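Local coordinates for protein N-methyltransferase (Streptoalloteichus sp. ATCC 53650, PDB 5BSZ) that binds S-adenosyl-L-homocysteine and probably N-methylates a trideoxysugar of kedarcidin, with S-adenosylmethionine as the methyl donor, at residues A[38-43]-A[228-233]; A[109-114]-A[136-141]; A[143-148]-A[240-245]. All coordinates share one frame; numbering follows the deposited sequence.

Contact 1. Residues A[38-43]-A[228-233]; sequences RRVVRE and EHLTDV
Arg39 runs out from helix 30-44 with CG anti to the backbone N (chi1 -179°), while Asp232 turns CG into the crowded position between its own N and carbonyl carbon (chi1 54°), and the two charged ends meet. Arg39 NH1 forms a salt bridge with Asp232 OD2 at 2.6 Å. Guanidinium and carboxylate are not coplanar; their planes stand 65° apart, and the direct contact is the single NH1-OD2 pair. A water completes a bridge beside it, accepting from Arg39 NH1 at 3.1 Å and donating to Asp232 OD1 at 2.8 Å. Val233 CG1 lies over one guanidinium face, 3.9 Å from Arg39 NE, a nitrogen buried here without a polar partner.

In this Rossmann-like methyltransferase fold, helix 30-44 lies across one face of the central sheet and here reaches strand 225-230, an outermost strand within the chain, and the turn after it. Beside the ion pair the contact is apolar: Val40 and Leu230 meet tip to tip, CG2 to CD1 at 3.7 Å, and Val40 CG2 also touches Val233 CG2 at 3.9 Å. An alanine in place of Arg39 would probably leave Asp232 without its positive mate, the water short of one donor and Val233 CG1 less covered. Val40 also rests on Val242 of the adjoining strand, and Glu228 reaches back to the helix end through a salt bridge with Arg44.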
loop_
_atom_site.group_PDB
_atom_site.type_symbol
_atom_site.label_atom_id
_atom_site.label_comp_id
_atom_site.label_asym_id
_atom_site.label_seq_id
_atom_site.Cartn_x
_atom_site.Cartn_y
_atom_site.Cartn_z
ATOM N N ARG A 38 -11.812 22.280 35.030
ATOM C CA ARG A 38 -12.682 22.507 36.188
ATOM C C ARG A 38 -12.104 23.623 37.080
ATOM O O ARG A 38 -12.772 24.588 37.470
ATOM C CB ARG A 38 -12.855 21.208 36.995
ATOM C CG ARG A 38 -13.672 21.395 38.291
ATOM C CD ARG A 38 -13.480 20.266 39.303
ATOM N NE ARG A 38 -12.230 20.516 40.001
ATOM C CZ ARG A 38 -12.076 21.455 40.945
ATOM N NH1 ARG A 38 -13.117 22.137 41.427
ATOM N NH2 ARG A 38 -10.861 21.669 41.437
ATOM N N ARG A 39 -10.813 23.492 37.351
ATOM C CA ARG A 39 -10.093 24.364 38.272
ATOM C C ARG A 39 -10.006 25.774 37.740
ATOM O O ARG A 39 -10.326 26.734 38.452
ATOM C CB ARG A 39 -8.695 23.790 38.532
ATOM C CG ARG A 39 -7.814 24.552 39.498
ATOM C CD ARG A 39 -6.372 24.053 39.425
ATOM N NE ARG A 39 -5.486 25.204 39.286
ATOM C CZ ARG A 39 -4.244 25.275 39.745
ATOM N NH1 ARG A 39 -3.549 26.390 39.565
ATOM N NH2 ARG A 39 -3.689 24.241 40.360
ATOM N N VAL A 40 -9.563 25.930 36.491
ATOM C CA VAL A 40 -9.406 27.249 35.903
ATOM C C VAL A 40 -10.777 27.964 35.769
ATOM O O VAL A 40 -10.906 29.175 35.935
ATOM C CB VAL A 40 -8.737 27.123 34.505
ATOM C CG1 VAL A 40 -8.907 28.395 33.729
ATOM C CG2 VAL A 40 -7.255 26.765 34.616
ATOM N N VAL A 41 -11.816 27.217 35.409
ATOM C CA VAL A 41 -13.182 27.755 35.319
ATOM C C VAL A 41 -13.735 28.161 36.722
ATOM O O VAL A 41 -14.215 29.273 36.900
ATOM C CB VAL A 41 -14.123 26.722 34.653
ATOM C CG1 VAL A 41 -15.600 27.121 34.806
ATOM C CG2 VAL A 41 -13.772 26.617 33.159
ATOM N N ARG A 42 -13.639 27.276 37.704
ATOM C CA ARG A 42 -14.201 27.563 39.017
ATOM C C ARG A 42 -13.467 28.685 39.738
ATOM O O ARG A 42 -14.105 29.492 40.423
ATOM C CB ARG A 42 -14.309 26.304 39.838
ATOM C CG ARG A 42 -15.372 25.330 39.338
ATOM C CD ARG A 42 -16.759 25.793 39.768
ATOM N NE ARG A 42 -17.829 24.910 39.286
ATOM C CZ ARG A 42 -18.068 23.685 39.737
ATOM N NH1 ARG A 42 -17.345 23.135 40.698
ATOM N NH2 ARG A 42 -19.055 22.970 39.239
ATOM N N GLU A 43 -12.165 28.831 39.518
ATOM C CA GLU A 43 -11.468 30.014 40.024
ATOM C C GLU A 43 -12.061 31.309 39.527
ATOM O O GLU A 43 -11.992 32.298 40.237
ATOM C CB GLU A 43 -9.982 30.116 39.643
ATOM C CG GLU A 43 -9.085 29.048 40.216
ATOM C CD GLU A 43 -7.633 29.162 39.728
ATOM O OE1 GLU A 43 -7.336 29.521 38.569
ATOM O OE2 GLU A 43 -6.748 28.801 40.508
ATOM N N GLU A 228 -5.414 35.324 29.313
ATOM C CA GLU A 228 -4.362 34.897 30.210
ATOM C C GLU A 228 -3.632 33.713 29.589
ATOM O O GLU A 228 -4.202 32.892 28.858
ATOM C CB GLU A 228 -4.909 34.448 31.556
ATOM C CG GLU A 228 -5.787 35.471 32.246
ATOM C CD GLU A 228 -6.498 34.867 33.440
ATOM O OE1 GLU A 228 -5.808 34.462 34.396
ATOM O OE2 GLU A 228 -7.743 34.745 33.379
ATOM N N HIS A 229 -2.358 33.627 29.913
ATOM C CA HIS A 229 -1.609 32.405 29.715
ATOM C C HIS A 229 -1.228 31.848 31.078
ATOM O O HIS A 229 -0.545 32.518 31.837
ATOM C CB HIS A 229 -0.383 32.702 28.865
ATOM C CG HIS A 229 0.408 31.482 28.513
ATOM N ND1 HIS A 229 1.732 31.533 28.135
ATOM C CD2 HIS A 229 0.033 30.189 28.385
ATOM C CE1 HIS A 229 2.153 30.313 27.841
ATOM N NE2 HIS A 229 1.144 29.477 28.010
ATOM N N LEU A 230 -1.665 30.626 31.369
ATOM C CA LEU A 230 -1.471 29.970 32.646
ATOM C C LEU A 230 -0.454 28.863 32.435
ATOM O O LEU A 230 -0.609 28.070 31.510
ATOM C CB LEU A 230 -2.781 29.367 33.148
ATOM C CG LEU A 230 -3.875 30.403 33.382
ATOM C CD1 LEU A 230 -5.067 29.659 33.936
ATOM C CD2 LEU A 230 -3.380 31.542 34.288
ATOM N N THR A 231 0.598 28.839 33.249
ATOM C CA THR A 231 1.658 27.803 33.138
ATOM C C THR A 231 1.672 26.719 34.222
ATOM O O THR A 231 2.407 25.738 34.127
ATOM C CB THR A 231 3.026 28.481 33.065
ATOM O OG1 THR A 231 3.274 29.146 34.307
ATOM C CG2 THR A 231 3.002 29.516 31.956
ATOM N N ASP A 232 0.802 26.833 35.217
ATOM C CA ASP A 232 0.734 25.831 36.275
ATOM C C ASP A 232 -0.390 24.833 35.985
ATOM O O ASP A 232 -0.692 23.972 36.806
ATOM C CB ASP A 232 0.555 26.501 37.655
ATOM C CG ASP A 232 -0.638 27.457 37.710
ATOM O OD1 ASP A 232 -0.874 28.234 36.757
ATOM O OD2 ASP A 232 -1.360 27.442 38.724
ATOM N N VAL A 233 -1.007 24.924 34.810
ATOM C CA VAL A 233 -1.927 23.882 34.377
ATOM C C VAL A 233 -1.602 23.630 32.919
ATOM O O VAL A 233 -0.832 24.384 32.332
ATOM C CB VAL A 233 -3.404 24.355 34.472
ATOM C CG1 VAL A 233 -3.928 24.182 35.890
ATOM C CG2 VAL A 233 -3.554 25.816 34.027
HETATM O O HOH W 1 -3.596 28.445 37.241
#

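Contact 2. Residues A[109-114]-A[136-141]. With SAH (S-adenosyl-L-homocysteine), chain B.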
loop_
_atom_site.group_PDB
_atom_site.type_symbol
_atom_site.label_atom_id
_atom_site.label_comp_id
_atom_site.label_asym_id
_atom_site.label_seq_id
_atom_site.Cartn_x
_atom_site.Cartn_y
_atom_site.Cartn_z
ATOM N N ASP A 109 -21.533 28.539 30.822
ATOM C CA ASP A 109 -20.595 29.196 31.735
ATOM C C ASP A 109 -19.120 29.063 31.288
ATOM O O ASP A 109 -18.318 29.936 31.539
ATOM C CB ASP A 109 -20.702 28.586 33.131
ATOM C CG ASP A 109 -22.103 28.847 33.762
ATOM O OD1 ASP A 109 -22.591 29.937 33.485
ATOM O OD2 ASP A 109 -22.716 27.964 34.396
ATOM N N ALA A 110 -18.802 27.954 30.634
ATOM C CA ALA A 110 -17.429 27.679 30.119
ATOM C C ALA A 110 -17.463 27.014 28.740
ATOM O O ALA A 110 -18.369 26.217 28.414
ATOM C CB ALA A 110 -16.714 26.749 31.063
ATOM N N VAL A 111 -16.466 27.345 27.927
ATOM C CA VAL A 111 -16.240 26.649 26.646
ATOM C C VAL A 111 -14.766 26.170 26.631
ATOM O O VAL A 111 -13.814 26.934 26.923
ATOM C CB VAL A 111 -16.566 27.563 25.450
ATOM C CG1 VAL A 111 -16.241 26.905 24.108
ATOM C CG2 VAL A 111 -18.046 27.999 25.411
ATOM N N CYS A 112 -14.559 24.906 26.275
ATOM C CA CYS A 112 -13.182 24.442 26.136
ATOM C C CYS A 112 -12.921 23.791 24.787
ATOM O O CYS A 112 -13.830 23.295 24.092
ATOM C CB CYS A 112 -12.774 23.545 27.310
ATOM S SG CYS A 112 -13.742 22.026 27.471
ATOM N N CYS A 113 -11.646 23.789 24.409
ATOM C CA CYS A 113 -11.204 23.042 23.245
ATOM C C CYS A 113 -9.840 22.443 23.602
ATOM O O CYS A 113 -8.885 23.195 23.871
ATOM C CB CYS A 113 -11.092 24.028 22.094
ATOM S SG CYS A 113 -10.596 23.270 20.525
ATOM N N LEU A 114 -9.773 21.124 23.655
ATOM C CA LEU A 114 -8.689 20.464 24.359
ATOM C C LEU A 114 -7.727 19.727 23.420
ATOM O O LEU A 114 -8.064 19.452 22.275
ATOM C CB LEU A 114 -9.266 19.489 25.376
ATOM C CG LEU A 114 -10.130 20.143 26.450
ATOM C CD1 LEU A 114 -10.670 19.093 27.395
ATOM C CD2 LEU A 114 -9.348 21.184 27.234
ATOM N N ARG A 136 -18.716 33.574 21.468
ATOM C CA ARG A 136 -20.132 33.912 21.441
ATOM C C ARG A 136 -21.044 32.873 22.053
ATOM O O ARG A 136 -22.258 33.058 22.059
ATOM C CB ARG A 136 -20.614 34.257 20.053
ATOM C CG ARG A 136 -20.553 33.165 19.046
ATOM C CD ARG A 136 -20.583 33.819 17.664
ATOM N NE ARG A 136 -20.622 32.778 16.643
ATOM C CZ ARG A 136 -19.783 32.654 15.607
ATOM N NH1 ARG A 136 -18.800 33.537 15.368
ATOM N NH2 ARG A 136 -19.942 31.615 14.799
ATOM N N HIS A 137 -20.477 31.763 22.529
ATOM C CA HIS A 137 -21.271 30.855 23.337
ATOM C C HIS A 137 -21.050 31.044 24.808
ATOM O O HIS A 137 -21.331 30.128 25.594
ATOM C CB HIS A 137 -20.984 29.412 22.963
ATOM C CG HIS A 137 -21.491 29.086 21.603
ATOM N ND1 HIS A 137 -20.826 29.442 20.442
ATOM C CD2 HIS A 137 -22.655 28.519 21.223
ATOM C CE1 HIS A 137 -21.545 29.058 19.403
ATOM N NE2 HIS A 137 -22.663 28.509 19.854
ATOM N N LEU A 138 -20.518 32.214 25.169
ATOM C CA LEU A 138 -20.308 32.558 26.568
ATOM C C LEU A 138 -21.108 33.791 26.977
ATOM O O LEU A 138 -21.219 34.725 26.175
ATOM C CB LEU A 138 -18.847 32.928 26.833
ATOM C CG LEU A 138 -17.820 31.811 26.666
ATOM C CD1 LEU A 138 -16.410 32.355 26.761
ATOM C CD2 LEU A 138 -18.049 30.760 27.696
ATOM N N PRO A 139 -21.594 33.830 28.229
ATOM C CA PRO A 139 -22.118 35.108 28.720
ATOM C C PRO A 139 -20.973 36.009 29.191
ATOM O O PRO A 139 -19.815 35.596 29.199
ATOM C CB PRO A 139 -22.919 34.682 29.930
ATOM C CG PRO A 139 -22.063 33.613 30.504
ATOM C CD PRO A 139 -21.634 32.812 29.284
ATOM N N VAL A 140 -21.286 37.216 29.651
ATOM C CA VAL A 140 -20.270 38.061 30.290
ATOM C C VAL A 140 -19.797 37.327 31.513
ATOM O O VAL A 140 -20.583 36.721 32.229
ATOM C CB VAL A 140 -20.814 39.457 30.670
ATOM C CG1 VAL A 140 -19.809 40.197 31.557
ATOM C CG2 VAL A 140 -21.058 40.256 29.397
ATOM N N GLY A 141 -18.491 37.285 31.726
ATOM C CA GLY A 141 -17.984 36.497 32.825
ATOM C C GLY A 141 -17.726 35.026 32.495
ATOM O O GLY A 141 -17.175 34.320 33.326
HETATM N N SAH B . -10.602 17.213 22.270
HETATM C CA SAH B . -10.539 15.732 21.974
HETATM C CB SAH B . -10.352 15.387 20.481
HETATM C CG SAH B . -9.025 14.930 19.926
HETATM S SD SAH B . -8.922 14.524 18.216
HETATM C C SAH B . -9.530 15.189 22.942
HETATM O O SAH B . -8.800 15.881 23.639
HETATM O OXT SAH B . -9.531 14.016 23.163
HETATM C "C5'" SAH B . -9.375 15.992 17.332
HETATM C "C4'" SAH B . -10.889 15.977 17.046
HETATM O "O4'" SAH B . -11.291 17.193 16.388
HETATM C "C3'" SAH B . -11.306 14.870 16.083
HETATM O "O3'" SAH B . -12.294 14.083 16.744
HETATM C "C2'" SAH B . -11.932 15.526 14.863
HETATM O "O2'" SAH B . -13.086 14.802 14.365
HETATM C "C1'" SAH B . -12.263 16.895 15.398
HETATM N N9 SAH B . -12.286 17.975 14.393
HETATM C C8 SAH B . -11.412 18.174 13.361
HETATM N N7 SAH B . -11.776 19.258 12.640
HETATM C C5 SAH B . -12.920 19.726 13.205
HETATM C C6 SAH B . -13.828 20.833 12.918
HETATM N N6 SAH B . -13.504 21.605 11.864
HETATM N N1 SAH B . -14.879 21.007 13.752
HETATM C C2 SAH B . -15.153 20.179 14.766
HETATM N N3 SAH B . -14.371 19.140 15.105
HETATM C C4 SAH B . -13.262 18.884 14.369
#
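Asp109 and Leu138 have the nearest CA atoms across the segments, 6.2 Å apart, and no hydrogen bond joins the two: the loop 136-141 passes by the start of strand 110-113. Leu138 bridges the gap with one methyl. Its CD2 packs against Val111 CG2 at 3.6 Å and lies 3.9 Å from Asp109 O, so a single branch covers both side chain and peptide backbone. Val111 CG2, anti to its own carbonyl carbon, also meets His137 CB at 4.1 Å.

Strand 110-113, helix 124-135 and strand 143-146 form a beta-alpha-beta crossover of the Rossmann-like domain, and the loop 136-141 is its return from helix to sheet. Val111 additionally touches Met134 of that helix. The His137 imidazole leads away from the strand: ND1 bonds to Ala133 O and NE2 to Leu104 N, consistent with a proton on ND1, and the ring stacks with Phe102. Just beyond the far end of the strand, Leu114 O accepts a weak 3.4 Å hydrogen bond from the amino N of S-adenosyl-L-homocysteine and another hydrogen bond from Ser117 OG.

Contact 3. Residues A[143-148]-A[240-245]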
loop_
_atom_site.group_PDB
_atom_site.type_symbol
_atom_site.label_atom_id
_atom_site.label_comp_id
_atom_site.label_asym_id
_atom_site.label_seq_id
_atom_site.Cartn_x
_atom_site.Cartn_y
_atom_site.Cartn_z
ATOM N N VAL A 143 -15.959 31.697 30.822
ATOM C CA VAL A 143 -14.540 31.288 30.701
ATOM C C VAL A 143 -14.288 30.398 29.474
ATOM O O VAL A 143 -14.945 29.355 29.269
ATOM C CB VAL A 143 -14.089 30.528 31.942
ATOM C CG1 VAL A 143 -12.580 30.333 31.984
ATOM C CG2 VAL A 143 -14.537 31.240 33.236
ATOM N N LEU A 144 -13.308 30.825 28.695
ATOM C CA LEU A 144 -12.921 30.130 27.474
ATOM C C LEU A 144 -11.545 29.533 27.759
ATOM O O LEU A 144 -10.614 30.245 28.171
ATOM C CB LEU A 144 -12.893 31.102 26.315
ATOM C CG LEU A 144 -13.019 30.510 24.908
ATOM C CD1 LEU A 144 -13.097 31.694 23.955
ATOM C CD2 LEU A 144 -11.862 29.612 24.527
ATOM N N VAL A 145 -11.464 28.219 27.670
ATOM C CA VAL A 145 -10.214 27.476 27.958
ATOM C C VAL A 145 -9.697 26.759 26.711
ATOM O O VAL A 145 -10.313 25.830 26.161
ATOM C CB VAL A 145 -10.405 26.446 29.078
ATOM C CG1 VAL A 145 -9.130 25.776 29.496
ATOM C CG2 VAL A 145 -11.075 27.039 30.314
ATOM N N ILE A 146 -8.505 27.160 26.291
ATOM C CA ILE A 146 -7.823 26.520 25.131
ATOM C C ILE A 146 -6.550 25.821 25.585
ATOM O O ILE A 146 -5.694 26.437 26.249
ATOM C CB ILE A 146 -7.447 27.581 24.104
ATOM C CG1 ILE A 146 -8.707 28.270 23.591
ATOM C CG2 ILE A 146 -6.647 26.959 22.961
ATOM C CD1 ILE A 146 -8.419 29.498 22.752
ATOM N N ASP A 147 -6.520 24.514 25.335
ATOM C CA ASP A 147 -5.336 23.693 25.482
ATOM C C ASP A 147 -4.636 23.739 24.115
ATOM O O ASP A 147 -5.029 23.042 23.179
ATOM C CB ASP A 147 -5.718 22.252 25.851
ATOM C CG ASP A 147 -4.499 21.329 26.050
ATOM O OD1 ASP A 147 -3.346 21.844 26.127
ATOM O OD2 ASP A 147 -4.704 20.080 26.089
ATOM N N PRO A 148 -3.669 24.644 23.968
ATOM C CA PRO A 148 -3.071 24.932 22.680
ATOM C C PRO A 148 -2.225 23.766 22.197
ATOM O O PRO A 148 -1.856 22.892 22.984
ATOM C CB PRO A 148 -2.188 26.163 22.973
ATOM C CG PRO A 148 -1.706 25.886 24.343
ATOM C CD PRO A 148 -2.901 25.279 25.053
ATOM N N LEU A 240 -1.964 26.794 29.364
ATOM C CA LEU A 240 -3.295 26.975 28.825
ATOM C C LEU A 240 -3.493 28.416 28.505
ATOM O O LEU A 240 -2.999 29.274 29.241
ATOM C CB LEU A 240 -4.343 26.502 29.831
ATOM C CG LEU A 240 -4.431 25.040 30.199
ATOM C CD1 LEU A 240 -5.569 24.879 31.192
ATOM C CD2 LEU A 240 -4.683 24.091 29.028
ATOM N N PHE A 241 -4.249 28.695 27.446
ATOM C CA PHE A 241 -4.746 30.039 27.202
ATOM C C PHE A 241 -6.191 30.156 27.638
ATOM O O PHE A 241 -7.037 29.310 27.277
ATOM C CB PHE A 241 -4.576 30.449 25.753
ATOM C CG PHE A 241 -3.145 30.538 25.335
ATOM C CD1 PHE A 241 -2.371 31.652 25.671
ATOM C CD2 PHE A 241 -2.532 29.482 24.696
ATOM C CE1 PHE A 241 -1.034 31.707 25.309
ATOM C CE2 PHE A 241 -1.194 29.518 24.358
ATOM C CZ PHE A 241 -0.442 30.631 24.644
ATOM N N VAL A 242 -6.439 31.159 28.471
ATOM C CA VAL A 242 -7.788 31.351 29.063
ATOM C C VAL A 242 -8.258 32.761 28.806
ATOM O O VAL A 242 -7.451 33.704 28.817
ATOM C CB VAL A 242 -7.807 31.065 30.568
ATOM C CG1 VAL A 242 -9.195 31.283 31.163
ATOM C CG2 VAL A 242 -7.369 29.629 30.833
ATOM N N GLY A 243 -9.551 32.894 28.541
ATOM C CA GLY A 243 -10.165 34.192 28.314
ATOM C C GLY A 243 -11.442 34.283 29.126
ATOM O O GLY A 243 -12.200 33.298 29.262
ATOM N N VAL A 244 -11.660 35.473 29.696
ATOM C CA VAL A 244 -12.906 35.736 30.403
ATOM C C VAL A 244 -13.658 36.713 29.578
ATOM O O VAL A 244 -13.136 37.779 29.236
ATOM C CB VAL A 244 -12.677 36.301 31.802
ATOM C CG1 VAL A 244 -13.997 36.745 32.429
ATOM C CG2 VAL A 244 -11.979 35.234 32.629
ATOM N N ARG A 245 -14.865 36.337 29.176
ATOM C CA ARG A 245 -15.580 37.221 28.272
ATOM C C ARG A 245 -15.934 38.572 28.978
ATOM O O ARG A 245 -16.508 38.566 30.070
ATOM C CB ARG A 245 -16.838 36.509 27.840
ATOM C CG ARG A 245 -17.794 37.315 27.011
ATOM C CD ARG A 245 -17.411 37.379 25.568
ATOM N NE ARG A 245 -18.631 37.284 24.770
ATOM C CZ ARG A 245 -18.735 37.735 23.531
ATOM N NH1 ARG A 245 -19.878 37.570 22.885
ATOM N NH2 ARG A 245 -17.696 38.325 22.939
#
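The Phe241 ring meets Pro148 at its edge: the proline CB lies in the ring plane, its CG is 3.7 Å from Phe241 CE2, and the two side chains cross at about a right angle. The ring also stacks with His229 and with Tyr216, the latter from helix 213-222. The carboxylate of Asp147 has its polar partners outside the two segments: OD2 accepts from Thr115 N and OD1 forms a salt bridge with Arg238. Its CB lies against Leu240 CD2 at 3.8 Å.

Leu144 N gives to Gly243 O and Ile146 N to Phe241 O, each at 2.8 Å, and the return bonds, Gly243 N to Leu144 O and Phe241 N to Ile146 O, are 2.9 Å. Here the parallel part of the sheet gives way to antiparallel pairing: strand 240-245 inserts between 143-146 and 225-230, the 3-2-1-4-5-7-6 order characteristic of class I methyltransferases. The non-hydrogen-bonded pairs are Val143 with Val244 and Val145 with Val242, but the closer side-chain contacts run diagonally: Val143 CG1 lies 3.6 Å from Val242 CG1 and Val145 CG1 4.0 Å from Leu240 CD1. Val242 CA approaches Leu144 O at 3.2 Å as a CA-H...O contact. Val145 and Val242 face helix 30-44, through Val41 and Val40. On the reverse face Leu144 and Ile146 pack on helix 124-135, and Gly243 stands beside Leu144 without adding a side chain.

In the fold
All three contacts reach the same sheet, and contact 3 is a strand pairing within it. Contact 3 is the middle piece, its centre about 8 Å from the centres of both contact 1 and contact 2, which lie about 14 Å apart. Strand 110-113 joins it through Val111 O and Val145 N, 2.8 Å apart, and strand 225-230 through Leu230 O and Leu240 N, also 2.8 Å apart. Helix 30-44 links contacts 1 and 2 directly, with Val41 CG2 3.6 Å from Ala110 CB. Contact 1 lies away from the ligand sites. Leu114 of contact 2 touches S-adenosyl-L-homocysteine; the Asp147 side chain of contact 3 lies about 6 Å from this ligand and about 11 Å from the bound thymidine.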